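Diketoreductase (PDB 4E12) catalyses the NADH-dependent reduction of dicarbonyl compounds and probably also interconverts (3S)-3-hydroxyacyl-CoA and 3-oxoacyl-CoA, as in fatty acid beta-oxidation. Local coordinates at residues K138-H143 against E165-V170; T153-G158 against V180-K185; E216-T221 against G231-F236. All coordinates share one frame; numbering follows the deposited sequence.

Interaction 1: residues K138-H143 against E165-V170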
# COMPACT_ATOMS: atom_id res chain seq x y z
N LYS A 138 28.16 -8.11 18.18
CA LYS A 138 27.07 -8.84 18.82
C LYS A 138 25.84 -7.97 19.05
O LYS A 138 25.00 -8.30 19.88
CB LYS A 138 27.54 -9.42 20.17
CG LYS A 138 28.59 -10.51 20.06
CD LYS A 138 28.99 -11.00 21.44
CE LYS A 138 29.91 -12.21 21.38
NZ LYS A 138 29.22 -13.41 20.82
N PHE A 139 25.75 -6.86 18.32
CA PHE A 139 24.63 -5.93 18.47
C PHE A 139 23.88 -5.80 17.15
O PHE A 139 24.49 -5.66 16.08
CB PHE A 139 25.13 -4.56 18.91
CG PHE A 139 24.05 -3.55 19.08
CD1 PHE A 139 24.05 -2.37 18.36
CD2 PHE A 139 23.01 -3.79 19.99
CE1 PHE A 139 23.04 -1.42 18.52
CE2 PHE A 139 22.00 -2.86 20.16
CZ PHE A 139 22.01 -1.66 19.42
N LEU A 140 22.56 -5.89 17.22
CA LEU A 140 21.73 -5.65 16.05
C LEU A 140 20.33 -5.24 16.47
O LEU A 140 20.05 -5.07 17.66
CB LEU A 140 21.69 -6.89 15.14
CG LEU A 140 21.47 -8.26 15.78
CD1 LEU A 140 20.15 -8.30 16.54
CD2 LEU A 140 21.52 -9.35 14.72
N ALA A 141 19.46 -5.05 15.50
CA ALA A 141 18.07 -4.74 15.81
C ALA A 141 17.23 -5.97 15.55
O ALA A 141 17.46 -6.68 14.57
CB ALA A 141 17.58 -3.58 14.98
N LEU A 142 16.29 -6.23 16.46
CA LEU A 142 15.26 -7.24 16.30
C LEU A 142 13.95 -6.53 16.61
O LEU A 142 13.63 -6.26 17.77
CB LEU A 142 15.49 -8.39 17.29
CG LEU A 142 14.56 -9.59 17.13
CD1 LEU A 142 14.83 -10.23 15.76
CD2 LEU A 142 14.79 -10.60 18.25
N HIS A 143 13.20 -6.23 15.55
CA HIS A 143 12.08 -5.32 15.62
C HIS A 143 10.78 -6.07 15.43
O HIS A 143 10.58 -6.74 14.41
CB HIS A 143 12.24 -4.24 14.55
CG HIS A 143 11.20 -3.16 14.61
ND1 HIS A 143 10.31 -2.94 13.58
CD2 HIS A 143 10.90 -2.25 15.56
CE1 HIS A 143 9.51 -1.94 13.90
NE2 HIS A 143 9.85 -1.51 15.10
N GLU A 165 27.36 -14.50 11.92
CA GLU A 165 26.99 -15.68 12.69
C GLU A 165 25.97 -15.33 13.78
O GLU A 165 25.06 -16.11 14.08
CB GLU A 165 28.24 -16.33 13.30
CG GLU A 165 27.96 -17.41 14.35
CD GLU A 165 27.12 -18.56 13.82
OE1 GLU A 165 26.71 -18.52 12.65
OE2 GLU A 165 26.87 -19.50 14.60
N VAL A 166 26.18 -14.17 14.39
CA VAL A 166 25.26 -13.62 15.38
C VAL A 166 23.94 -13.31 14.71
O VAL A 166 22.87 -13.70 15.20
CB VAL A 166 25.83 -12.32 16.00
CG1 VAL A 166 24.77 -11.59 16.80
CG2 VAL A 166 27.00 -12.67 16.90
N TYR A 167 24.01 -12.63 13.57
CA TYR A 167 22.82 -12.31 12.79
C TYR A 167 22.01 -13.58 12.52
O TYR A 167 20.81 -13.61 12.76
CB TYR A 167 23.23 -11.67 11.47
CG TYR A 167 22.10 -11.14 10.61
CD1 TYR A 167 21.87 -9.77 10.49
CD2 TYR A 167 21.27 -12.01 9.90
CE1 TYR A 167 20.83 -9.28 9.69
CE2 TYR A 167 20.22 -11.52 9.09
CZ TYR A 167 20.01 -10.16 9.00
OH TYR A 167 18.99 -9.66 8.21
N GLN A 168 22.65 -14.64 12.05
CA GLN A 168 21.93 -15.87 11.76
C GLN A 168 21.36 -16.51 13.02
O GLN A 168 20.28 -17.10 12.99
CB GLN A 168 22.79 -16.87 10.98
CG GLN A 168 22.03 -18.14 10.62
CD GLN A 168 20.94 -17.91 9.57
OE1 GLN A 168 20.88 -16.85 8.93
NE2 GLN A 168 20.08 -18.91 9.39
N GLN A 169 22.07 -16.41 14.14
CA GLN A 169 21.54 -16.95 15.39
C GLN A 169 20.27 -16.21 15.79
O GLN A 169 19.31 -16.84 16.24
CB GLN A 169 22.58 -16.91 16.52
CG GLN A 169 23.85 -17.68 16.21
CD GLN A 169 24.83 -17.68 17.36
OE1 GLN A 169 24.52 -17.24 18.47
NE2 GLN A 169 26.05 -18.17 17.10
N VAL A 170 20.25 -14.89 15.64
CA VAL A 170 19.04 -14.12 15.94
C VAL A 170 17.92 -14.51 14.97
O VAL A 170 16.76 -14.63 15.37
CB VAL A 170 19.31 -12.59 15.90
CG1 VAL A 170 18.00 -11.82 16.04
CG2 VAL A 170 20.24 -12.19 17.03
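L140 and V170 meet tip to tip between strand 139-144 and helix 164-176. CG2 of V170 lies 3.9 Å from both L140 CD1 and L140 CD2, so this one methyl rests against the forked end of the leucine. L140 takes the crowded first torsion, with CG between its backbone N and carbonyl carbon (chi1 46°). Its CD2 extends the contact one turn back along the helix, from V170 to Y167, lying 3.8 Å from Y167 CA and 4.3 Å from Y167 CD1, an approach oblique to the phenol ring.

The other branch of V170 serves a different leucine. V170 CG1 is 3.6 Å from L142 CD1, and the two side chains slide past each other in opposite directions. Here CG of L142 is anti to the backbone N (chi1 -174°), unlike that of L140, so two leucines on one side of the strand meet one valine with different conformations. K138 contributes aliphatic carbon: its side chain crosses V166 at about a right angle, with K138 CG 4.1 Å from V166 CG2, while V166 CG1 packs against the lysine CA.

These contacts are apolar throughout; the hydroxyl of Y167 goes to the carbonyl of L184 instead. The axes of the strand and helix segments approach to 9.3 Å at -27°, close to parallel. F139 and A141 point away from this helix, and both touch P126 of helix 126-133. The strand thus sends alternate residues to helices on its two faces, the layered alpha/beta packing of a Rossmann-type NAD-binding domain. The same strand carries H143, predicted to be important for catalysis, whose NE2 bonds to S122.

Interaction 2: residues T153-G158 against V180-K185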
# COMPACT_ATOMS: atom_id res chain seq x y z
N THR A 153 5.88 -10.68 12.47
CA THR A 153 7.16 -10.43 11.81
C THR A 153 8.21 -10.00 12.83
O THR A 153 7.89 -9.37 13.84
CB THR A 153 7.04 -9.36 10.73
OG1 THR A 153 6.51 -8.16 11.30
CG2 THR A 153 6.16 -9.84 9.59
N ALA A 154 9.45 -10.39 12.57
CA ALA A 154 10.59 -9.92 13.34
C ALA A 154 11.62 -9.44 12.33
O ALA A 154 12.26 -10.23 11.63
CB ALA A 154 11.17 -11.04 14.21
N GLU A 155 11.74 -8.12 12.22
CA GLU A 155 12.68 -7.51 11.30
C GLU A 155 14.07 -7.46 11.90
O GLU A 155 14.28 -6.79 12.92
CB GLU A 155 12.22 -6.11 10.94
CG GLU A 155 10.94 -6.14 10.11
CD GLU A 155 10.32 -4.77 9.88
OE1 GLU A 155 10.08 -4.04 10.87
OE2 GLU A 155 10.07 -4.41 8.71
N VAL A 156 14.99 -8.16 11.26
CA VAL A 156 16.36 -8.30 11.74
C VAL A 156 17.26 -7.37 10.96
O VAL A 156 17.31 -7.42 9.73
CB VAL A 156 16.87 -9.74 11.56
CG1 VAL A 156 18.30 -9.86 12.12
CG2 VAL A 156 15.94 -10.73 12.26
N MET A 157 17.98 -6.51 11.67
CA MET A 157 18.77 -5.49 11.00
C MET A 157 20.00 -5.15 11.84
O MET A 157 19.88 -4.59 12.93
CB MET A 157 17.89 -4.25 10.82
CG MET A 157 18.47 -3.14 9.97
SD MET A 157 17.33 -1.75 9.84
CE MET A 157 17.62 -0.96 11.42
N GLY A 158 21.18 -5.48 11.32
CA GLY A 158 22.41 -5.16 12.03
C GLY A 158 23.15 -3.97 11.47
O GLY A 158 22.63 -3.24 10.62
N VAL A 180 8.07 -14.67 11.83
CA VAL A 180 8.59 -14.76 10.48
C VAL A 180 9.75 -13.77 10.40
O VAL A 180 9.53 -12.57 10.48
CB VAL A 180 7.54 -14.32 9.46
CG1 VAL A 180 8.15 -14.29 8.06
CG2 VAL A 180 6.35 -15.28 9.50
N PRO A 181 10.99 -14.27 10.26
CA PRO A 181 12.13 -13.36 10.19
C PRO A 181 12.12 -12.59 8.89
O PRO A 181 12.01 -13.16 7.80
CB PRO A 181 13.33 -14.31 10.18
CG PRO A 181 12.83 -15.55 10.79
CD PRO A 181 11.42 -15.67 10.33
N ILE A 182 12.21 -11.28 9.00
CA ILE A 182 12.29 -10.42 7.84
C ILE A 182 13.72 -9.96 7.83
O ILE A 182 14.12 -9.17 8.69
CB ILE A 182 11.33 -9.23 7.98
CG1 ILE A 182 9.88 -9.75 8.08
CG2 ILE A 182 11.51 -8.23 6.84
CD1 ILE A 182 9.47 -10.58 6.92
N GLU A 183 14.50 -10.47 6.88
CA GLU A 183 15.94 -10.24 6.91
C GLU A 183 16.39 -9.03 6.10
O GLU A 183 16.32 -9.03 4.87
CB GLU A 183 16.69 -11.52 6.49
CG GLU A 183 16.42 -12.72 7.40
CD GLU A 183 17.12 -14.01 6.97
OE1 GLU A 183 18.34 -13.98 6.70
OE2 GLU A 183 16.46 -15.06 6.90
N LEU A 184 16.81 -7.97 6.80
CA LEU A 184 17.38 -6.82 6.12
C LEU A 184 18.88 -6.99 6.00
O LEU A 184 19.51 -7.58 6.88
CB LEU A 184 17.04 -5.50 6.80
CG LEU A 184 15.59 -5.02 6.80
CD1 LEU A 184 14.72 -5.85 7.74
CD2 LEU A 184 15.60 -3.57 7.24
N LYS A 185 19.43 -6.46 4.91
CA LYS A 185 20.83 -6.68 4.55
C LYS A 185 21.70 -5.47 4.88
O LYS A 185 22.92 -5.57 4.98
CB LYS A 185 20.93 -7.06 3.06
CG LYS A 185 20.22 -8.37 2.74
CD LYS A 185 20.09 -8.64 1.24
CE LYS A 185 19.34 -9.96 1.01
NZ LYS A 185 19.13 -10.26 -0.44
O HOH W 1 21.98 -6.34 8.33
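T153 and I182 begin the side-chain packing of two parallel strands, T153 CB lying 3.9 Å from I182 CG1. Next, A154 uses both its backbone polar atoms: its N donates to V180 O at 3.0 Å, and its O accepts from I182 N at 2.8 Å. Both donors stand about 40° out of the plane of the carbonyl they meet. E155 projects on the same face as T153, V180 and I182, and its chain runs beside that of I182: E155 CG, anti to the carbonyl carbon (chi1 -67°), lies 3.8 Å from I182 CB. In the carboxylate beyond, OE2 is bound by the backbone amides of V192 and L193. V156 repeats the ladder, its N 2.9 Å from I182 O and its O 3.0 Å from L184 N, the latter donor nearly in line with the carbonyl. M157 SD then touches L184 CD2 at 3.6 Å. Beyond it a water accepts from G158 N and donates to L184 O, continuing the pairing through solvent.

Strand 153-158 lies between its antiparallel neighbour 139-144 and the parallel strand 180-183, to which helix 164-176 makes the beta-alpha-beta crossover. V156 and P181 touch that helix, whereas T153 and I182 pack against I224 and T221 of the second subunit.

Interaction 3: residues E216-T221 against G231-F236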
# COMPACT_ATOMS: atom_id res chain seq x y z
N GLU A 216 -13.79 7.38 2.79
CA GLU A 216 -14.47 6.22 2.25
C GLU A 216 -14.07 6.00 0.80
O GLU A 216 -13.84 4.87 0.37
CB GLU A 216 -16.00 6.39 2.38
CG GLU A 216 -16.52 6.48 3.82
CD GLU A 216 -16.20 7.81 4.53
OE1 GLU A 216 -15.69 8.76 3.89
OE2 GLU A 216 -16.47 7.90 5.75
N THR A 217 -13.98 7.08 0.03
CA THR A 217 -13.64 6.95 -1.37
C THR A 217 -12.19 6.50 -1.55
O THR A 217 -11.87 5.67 -2.40
CB THR A 217 -13.85 8.30 -2.07
OG1 THR A 217 -15.23 8.65 -1.96
CG2 THR A 217 -13.48 8.21 -3.52
N ILE A 218 -11.31 7.04 -0.73
CA ILE A 218 -9.89 6.70 -0.82
C ILE A 218 -9.71 5.23 -0.46
O ILE A 218 -9.02 4.48 -1.16
CB ILE A 218 -9.07 7.65 0.09
CG1 ILE A 218 -9.28 9.10 -0.39
CG2 ILE A 218 -7.61 7.26 0.11
CD1 ILE A 218 -8.68 10.16 0.49
N ASP A 219 -10.37 4.80 0.62
CA ASP A 219 -10.26 3.42 1.05
C ASP A 219 -10.83 2.43 0.03
O ASP A 219 -10.18 1.42 -0.26
CB ASP A 219 -10.90 3.18 2.42
CG ASP A 219 -10.05 3.73 3.56
OD1 ASP A 219 -8.94 4.24 3.31
OD2 ASP A 219 -10.50 3.62 4.72
N LYS A 220 -12.02 2.69 -0.51
CA LYS A 220 -12.59 1.73 -1.47
C LYS A 220 -11.71 1.65 -2.73
O LYS A 220 -11.52 0.58 -3.31
CB LYS A 220 -14.07 2.01 -1.80
CG LYS A 220 -14.38 3.26 -2.59
CD LYS A 220 -15.90 3.37 -2.84
CE LYS A 220 -16.26 4.67 -3.56
NZ LYS A 220 -17.73 4.82 -3.75
N THR A 221 -11.12 2.77 -3.11
CA THR A 221 -10.20 2.75 -4.24
C THR A 221 -9.06 1.79 -3.98
O THR A 221 -8.69 1.01 -4.86
CB THR A 221 -9.62 4.13 -4.52
OG1 THR A 221 -10.67 5.06 -4.81
CG2 THR A 221 -8.67 4.05 -5.70
N GLY A 231 -8.37 -0.18 3.57
CA GLY A 231 -7.71 0.97 2.98
C GLY A 231 -6.94 1.81 4.00
O GLY A 231 -7.02 1.56 5.21
N PRO A 232 -6.18 2.82 3.54
CA PRO A 232 -5.41 3.67 4.44
C PRO A 232 -6.11 4.17 5.69
O PRO A 232 -5.49 4.24 6.76
CB PRO A 232 -4.93 4.81 3.53
CG PRO A 232 -4.89 4.18 2.17
CD PRO A 232 -6.07 3.25 2.14
N PHE A 233 -7.37 4.56 5.58
CA PHE A 233 -8.00 5.17 6.75
C PHE A 233 -8.46 4.13 7.76
O PHE A 233 -8.41 4.36 8.97
CB PHE A 233 -9.04 6.21 6.33
CG PHE A 233 -8.42 7.39 5.63
CD1 PHE A 233 -7.90 8.45 6.37
CD2 PHE A 233 -8.35 7.45 4.24
CE1 PHE A 233 -7.31 9.54 5.73
CE2 PHE A 233 -7.75 8.54 3.60
CZ PHE A 233 -7.24 9.58 4.34
N GLU A 234 -8.85 2.97 7.25
CA GLU A 234 -9.13 1.84 8.13
C GLU A 234 -7.84 1.50 8.87
O GLU A 234 -7.86 1.22 10.07
CB GLU A 234 -9.59 0.65 7.30
CG GLU A 234 -10.82 0.93 6.51
CD GLU A 234 -11.24 -0.28 5.73
OE1 GLU A 234 -10.88 -0.36 4.54
OE2 GLU A 234 -11.90 -1.16 6.31
N ILE A 235 -6.72 1.53 8.15
CA ILE A 235 -5.40 1.30 8.73
C ILE A 235 -5.05 2.38 9.76
O ILE A 235 -4.56 2.03 10.84
CB ILE A 235 -4.28 1.20 7.65
CG1 ILE A 235 -4.54 -0.01 6.75
CG2 ILE A 235 -2.90 1.17 8.30
CD1 ILE A 235 -3.53 -0.19 5.62
N PHE A 236 -5.29 3.66 9.46
CA PHE A 236 -5.09 4.72 10.48
C PHE A 236 -5.84 4.46 11.78
O PHE A 236 -5.32 4.73 12.88
CB PHE A 236 -5.54 6.11 9.97
CG PHE A 236 -4.51 6.84 9.15
CD1 PHE A 236 -4.81 7.27 7.86
CD2 PHE A 236 -3.25 7.09 9.68
CE1 PHE A 236 -3.85 7.96 7.09
CE2 PHE A 236 -2.28 7.78 8.92
CZ PHE A 236 -2.58 8.22 7.62
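The backbones of D219 and G231 come within 4.0 Å, CA to CA, where the axes of segments 216-221 and 232-236 approach to 8.8 Å at 108°. A beta carbon on G231 would point toward helix 215-226 and fall 2.5 Å from D219 CA, a clash, so the close approach depends on its absence. G231 is the N-cap residue of helix 232-239.

D219 turns its carboxylate to the amides of that first turn. OD1 accepts from F233 N at 2.8 Å through its syn lone pair, in a nearly straight bond (174°). OD2 bonds to the hydroxyl of Y281, and receives a weak bond from E234 N, 3.1 Å long and bent to 134°. The negative group thus lies at the amino end of a helix dipole, which would be expected to stabilise its charge. E234, extended beyond CG, reaches back toward the start of its helix, where OE1 accepts from G231 N at 2.7 Å, and it also forms a salt bridge to R223. That charge may offset the nearness of the two acids, whose D219 OD2 and E234 OE1 are 4.0 Å apart. Beside this polar group, I218 CD1 lies 3.6 Å from F233 CE2, while I218 CG2 meets the ring edge in its plane.

The bond from the N-cap amide to E234, three residues on, is one half of a capping box, here joined by an aspartate from the preceding helix in the all-helical C-terminal domain.

Interactions 1 and 2 are neighbours, their centres 9 Å apart, and interlock along the chain because their segments alternate. Strands 139-144 and 153-158 lie side by side, A141 N 2.6 Å from M157 O, and Y167 OH of the helix in interaction 1 reaches L184 O of interaction 2 at 2.5 Å, both probable hydrogen bonds. H143 and E155, one from each contact, pair near the NAD-binding residues N120 and S122. Interaction 3 belongs to the other domain, its centre 36 Å from that of interaction 1 and 28 Å from that of interaction 2. It is nevertheless tied to interaction 2 through the dimer, where T221 of one subunit packs on I182 of the other.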